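Local coordinates for protein ParA (Salmonella enterica subsp. enterica serovar Newport str. SL317, PDB 3EZF) that probably binds and hydrolyses ATP to drive plasmid partition and probably acts, with ADP, as a DNA-binding transcriptional regulator, at residues Gly171-Asn183 with Ile206-Trp219. Numbering follows the deposited sequence.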
loop_
_atom_site.group_PDB
_atom_site.type_symbol
_atom_site.label_atom_id
_atom_site.label_comp_id
_atom_site.label_asym_id
_atom_site.label_seq_id
_atom_site.Cartn_x
_atom_site.Cartn_y
_atom_site.Cartn_z
ATOM N N GLY A 171 -6.916 22.172 6.447
ATOM C CA GLY A 171 -7.673 22.333 5.220
ATOM C C GLY A 171 -7.528 21.131 4.310
ATOM O O GLY A 171 -6.977 20.106 4.714
ATOM N N SER A 172 -8.027 21.257 3.081
ATOM C CA SER A 172 -7.960 20.184 2.088
ATOM C C SER A 172 -7.244 20.708 0.837
ATOM O O SER A 172 -7.445 21.861 0.435
ATOM C CB SER A 172 -9.360 19.651 1.779
ATOM O OG SER A 172 -10.173 20.657 1.201
ATOM N N ILE A 173 -6.412 19.862 0.229
ATOM C CA ILE A 173 -5.656 20.257 -0.961
ATOM C C ILE A 173 -6.529 20.242 -2.212
ATOM O O ILE A 173 -7.732 19.975 -2.142
ATOM C CB ILE A 173 -4.456 19.321 -1.204
ATOM C CG1 ILE A 173 -3.503 19.354 -0.007
ATOM C CG2 ILE A 173 -3.731 19.707 -2.484
ATOM C CD1 ILE A 173 -2.428 18.291 -0.054
ATOM N N LEU A 174 -5.919 20.525 -3.359
ATOM C CA LEU A 174 -6.671 20.554 -4.598
ATOM C C LEU A 174 -5.876 20.185 -5.850
ATOM O O LEU A 174 -6.367 19.443 -6.705
ATOM C CB LEU A 174 -7.251 21.950 -4.840
ATOM C CG LEU A 174 -8.209 22.480 -3.772
ATOM C CD1 LEU A 174 -8.706 23.870 -4.139
ATOM C CD2 LEU A 174 -9.378 21.528 -3.577
ATOM N N GLU A 175 -4.648 20.676 -5.960
ATOM C CA GLU A 175 -3.864 20.403 -7.152
ATOM C C GLU A 175 -2.860 19.260 -7.022
ATOM O O GLU A 175 -1.759 19.449 -6.501
ATOM C CB GLU A 175 -3.139 21.682 -7.578
ATOM C CG GLU A 175 -2.606 21.688 -9.009
ATOM C CD GLU A 175 -3.707 21.812 -10.035
ATOM O OE1 GLU A 175 -3.406 22.113 -11.214
ATOM O OE2 GLU A 175 -4.876 21.604 -9.656
ATOM N N THR A 176 -3.234 18.076 -7.496
ATOM C CA THR A 176 -2.332 16.942 -7.445
ATOM C C THR A 176 -1.365 17.045 -8.621
ATOM O O THR A 176 -1.588 17.812 -9.562
ATOM C CB THR A 176 -3.080 15.609 -7.555
ATOM O OG1 THR A 176 -3.731 15.533 -8.828
ATOM C CG2 THR A 176 -4.105 15.468 -6.433
ATOM N N ALA A 177 -0.283 16.272 -8.556
ATOM C CA ALA A 177 0.741 16.259 -9.595
ATOM C C ALA A 177 0.167 15.751 -10.918
ATOM O O ALA A 177 0.469 16.285 -11.992
ATOM C CB ALA A 177 1.911 15.384 -9.152
ATOM N N ALA A 178 -0.666 14.722 -10.837
ATOM C CA ALA A 178 -1.278 14.162 -12.033
ATOM C C ALA A 178 -2.109 15.232 -12.731
ATOM O O ALA A 178 -2.076 15.366 -13.949
ATOM C CB ALA A 178 -2.144 12.975 -11.665
ATOM N N GLN A 179 -2.841 16.000 -11.935
ATOM C CA GLN A 179 -3.679 17.068 -12.452
ATOM C C GLN A 179 -2.833 18.225 -12.992
ATOM O O GLN A 179 -3.091 18.713 -14.097
ATOM C CB GLN A 179 -4.621 17.551 -11.354
ATOM C CG GLN A 179 -5.626 16.489 -10.895
ATOM C CD GLN A 179 -6.294 16.826 -9.560
ATOM O OE1 GLN A 179 -7.001 15.995 -8.983
ATOM N NE2 GLN A 179 -6.068 18.044 -9.066
ATOM N N ALA A 180 -1.820 18.650 -12.236
ATOM C CA ALA A 180 -0.957 19.743 -12.676
ATOM C C ALA A 180 -0.334 19.448 -14.032
ATOM O O ALA A 180 -0.208 20.339 -14.874
ATOM C CB ALA A 180 0.111 19.996 -11.668
ATOM N N MET A 181 0.044 18.199 -14.264
ATOM C CA MET A 181 0.653 17.831 -15.539
ATOM C C MET A 181 -0.314 18.007 -16.700
ATOM O O MET A 181 0.064 18.418 -17.788
ATOM C CB MET A 181 1.100 16.377 -15.509
ATOM C CG MET A 181 2.144 16.054 -14.474
ATOM S SD MET A 181 2.359 14.218 -14.294
ATOM C CE MET A 181 3.378 13.933 -15.673
ATOM N N LEU A 182 -1.570 17.669 -16.466
ATOM C CA LEU A 182 -2.582 17.769 -17.509
ATOM C C LEU A 182 -3.040 19.204 -17.781
ATOM O O LEU A 182 -3.467 19.521 -18.895
ATOM C CB LEU A 182 -3.789 16.888 -17.152
ATOM C CG LEU A 182 -3.552 15.370 -17.197
ATOM C CD1 LEU A 182 -4.805 14.612 -16.732
ATOM C CD2 LEU A 182 -3.180 14.973 -18.619
ATOM N N ASN A 183 -2.925 20.077 -16.782
ATOM C CA ASN A 183 -3.368 21.457 -16.942
ATOM C C ASN A 183 -2.370 22.424 -17.565
ATOM O O ASN A 183 -2.586 23.636 -17.533
ATOM C CB ASN A 183 -3.838 22.019 -15.604
ATOM C CG ASN A 183 -4.919 21.180 -14.979
ATOM O OD1 ASN A 183 -5.794 20.671 -15.670
ATOM N ND2 ASN A 183 -4.873 21.040 -13.659
ATOM N N ILE A 206 4.487 18.361 -3.848
ATOM C CA ILE A 206 3.372 18.483 -4.799
ATOM C C ILE A 206 2.534 17.266 -4.455
ATOM O O ILE A 206 2.898 16.144 -4.785
ATOM C CB ILE A 206 3.790 18.372 -6.278
ATOM C CG1 ILE A 206 4.441 19.671 -6.754
ATOM C CG2 ILE A 206 2.567 18.134 -7.134
ATOM C CD1 ILE A 206 4.754 19.693 -8.266
ATOM N N PRO A 207 1.388 17.479 -3.793
ATOM C CA PRO A 207 0.455 16.434 -3.356
ATOM C C PRO A 207 -0.143 15.476 -4.398
ATOM O O PRO A 207 -0.136 15.737 -5.608
ATOM C CB PRO A 207 -0.612 17.236 -2.598
ATOM C CG PRO A 207 -0.660 18.536 -3.376
ATOM C CD PRO A 207 0.808 18.825 -3.593
ATOM N N ALA A 208 -0.648 14.355 -3.884
ATOM C CA ALA A 208 -1.286 13.315 -4.679
ATOM C C ALA A 208 -2.705 13.100 -4.133
ATOM O O ALA A 208 -3.089 13.685 -3.114
ATOM C CB ALA A 208 -0.488 12.011 -4.586
ATOM N N SER A 209 -3.477 12.258 -4.808
ATOM C CA SER A 209 -4.834 11.968 -4.377
ATOM C C SER A 209 -5.193 10.539 -4.717
ATOM O O SER A 209 -4.478 9.877 -5.467
ATOM C CB SER A 209 -5.821 12.894 -5.066
ATOM O OG SER A 209 -7.145 12.491 -4.767
ATOM N N ILE A 210 -6.302 10.060 -4.162
ATOM C CA ILE A 210 -6.746 8.706 -4.456
ATOM C C ILE A 210 -7.452 8.787 -5.804
ATOM O O ILE A 210 -7.735 7.767 -6.441
ATOM C CB ILE A 210 -7.725 8.167 -3.382
ATOM C CG1 ILE A 210 -8.165 6.744 -3.732
ATOM C CG2 ILE A 210 -8.935 9.070 -3.286
ATOM C CD1 ILE A 210 -7.012 5.748 -3.792
ATOM N N ASP A 211 -7.733 10.019 -6.222
ATOM C CA ASP A 211 -8.390 10.267 -7.496
ATOM C C ASP A 211 -7.445 9.980 -8.666
ATOM O O ASP A 211 -7.857 9.413 -9.700
ATOM C CB ASP A 211 -8.848 11.719 -7.595
ATOM C CG ASP A 211 -10.322 11.875 -7.336
ATOM O OD1 ASP A 211 -11.064 10.903 -7.601
ATOM O OD2 ASP A 211 -10.737 12.970 -6.882
ATOM N N ASP A 212 -6.181 10.382 -8.490
ATOM C CA ASP A 212 -5.141 10.217 -9.511
ATOM C C ASP A 212 -5.066 8.806 -10.074
ATOM O O ASP A 212 -4.672 8.619 -11.221
ATOM C CB ASP A 212 -3.772 10.632 -8.950
ATOM C CG ASP A 212 -3.720 12.108 -8.561
ATOM O OD1 ASP A 212 -4.428 12.912 -9.208
ATOM O OD2 ASP A 212 -2.966 12.467 -7.623
ATOM N N GLY A 213 -5.438 7.817 -9.264
ATOM C CA GLY A 213 -5.425 6.439 -9.723
ATOM C C GLY A 213 -6.356 6.325 -10.918
ATOM O O GLY A 213 -6.035 5.706 -11.933
ATOM N N PHE A 214 -7.526 6.933 -10.797
ATOM C CA PHE A 214 -8.489 6.938 -11.887
ATOM C C PHE A 214 -7.909 7.693 -13.075
ATOM O O PHE A 214 -8.018 7.255 -14.218
ATOM C CB PHE A 214 -9.798 7.569 -11.409
ATOM C CG PHE A 214 -10.531 6.702 -10.431
ATOM C CD1 PHE A 214 -10.112 6.614 -9.106
ATOM C CD2 PHE A 214 -11.537 5.849 -10.867
ATOM C CE1 PHE A 214 -10.676 5.676 -8.238
ATOM C CE2 PHE A 214 -12.099 4.915 -10.003
ATOM C CZ PHE A 214 -11.670 4.826 -8.692
ATOM N N VAL A 215 -7.275 8.823 -12.788
ATOM C CA VAL A 215 -6.654 9.633 -13.819
ATOM C C VAL A 215 -5.732 8.756 -14.663
ATOM O O VAL A 215 -5.762 8.823 -15.898
ATOM C CB VAL A 215 -5.823 10.795 -13.196
ATOM C CG1 VAL A 215 -5.205 11.662 -14.285
ATOM C CG2 VAL A 215 -6.697 11.632 -12.292
ATOM N N ALA A 216 -4.921 7.932 -13.997
ATOM C CA ALA A 216 -3.985 7.060 -14.704
ATOM C C ALA A 216 -4.715 6.085 -15.626
ATOM O O ALA A 216 -4.406 5.988 -16.807
ATOM C CB ALA A 216 -3.127 6.299 -13.708
ATOM N N SER A 217 -5.696 5.377 -15.082
ATOM C CA SER A 217 -6.471 4.405 -15.841
ATOM C C SER A 217 -6.985 4.926 -17.172
ATOM O O SER A 217 -7.526 4.159 -17.966
ATOM C CB SER A 217 -7.667 3.936 -15.015
ATOM O OG SER A 217 -7.246 3.447 -13.753
ATOM N N GLN A 218 -6.803 6.218 -17.419
ATOM C CA GLN A 218 -7.293 6.836 -18.633
ATOM C C GLN A 218 -6.296 7.867 -19.137
ATOM O O GLN A 218 -6.626 8.736 -19.946
ATOM C CB GLN A 218 -8.636 7.478 -18.308
ATOM C CG GLN A 218 -9.363 8.120 -19.460
ATOM C CD GLN A 218 -10.752 8.572 -19.042
ATOM O OE1 GLN A 218 -10.939 9.124 -17.942
ATOM N NE2 GLN A 218 -11.740 8.340 -19.914
ATOM N N TRP A 219 -5.059 7.741 -18.672
ATOM C CA TRP A 219 -3.992 8.660 -19.037
ATOM C C TRP A 219 -3.848 9.001 -20.520
ATOM O O TRP A 219 -4.013 10.166 -20.893
ATOM C CB TRP A 219 -2.645 8.159 -18.489
ATOM C CG TRP A 219 -1.536 9.186 -18.629
ATOM C CD1 TRP A 219 -0.508 9.161 -19.529
ATOM C CD2 TRP A 219 -1.393 10.415 -17.895
ATOM N NE1 TRP A 219 0.263 10.289 -19.400
ATOM C CE2 TRP A 219 -0.253 11.074 -18.402
ATOM C CE3 TRP A 219 -2.112 11.018 -16.854
ATOM C CZ2 TRP A 219 0.181 12.313 -17.916
ATOM C CZ3 TRP A 219 -1.687 12.247 -16.368
ATOM C CH2 TRP A 219 -0.544 12.880 -16.897
HETATM O O HOH W 1 -0.363 13.205 -8.191
#
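Thr176 and Asp212 make the polar centre of this contact, approaching from opposite directions. Thr176 OG1 donates to the syn lone pair of Asp212 OD1 at 2.7 Å. The same hydroxyl accepts from Gln179 N and so N-caps helix 177-182; with chi1 at 63°, OG1 sits between the backbone N and carbonyl carbon of Thr176, where it meets both partners. Asp212 is also half of a capping box: its OD2 receives Ser209 N, which comes from above the carboxylate plane, and Ser209 OG receives Asp211 N. A water links Asp212 OD2 to Ala178 N. Several donors thus converge on this buried carboxylate, which probably favours its charged form. On the backbone, Ala177 N donates a hydrogen bond to Pro207 O at 3.0 Å, tying the first turn of helix 177-182 to the residue just after strand 203-206.

Apolar contacts flank the polar group. The Ile173 side chain meets the Pro207 ring, and Ala177 CB touches Ile206 CG2 at 3.5 Å. Leu182 CD1 reaches Val215 CG1 tip to tip. Leu182 CD2 makes an off-centre CH-pi contact with the six-membered ring of Trp219, 4.2 Å from its centroid. Met181 SD makes an oblique Met-aromatic contact with that ring.

Trp219 NE1 donates a hydrogen bond to Gln232 O. Asp211 forms a salt bridge with Arg293 of the second subunit. In this P-loop NTPase-type domain, strand 203-206 pairs in parallel with strand 149-153, and helices 235-241 and 261-267 pack against Met181.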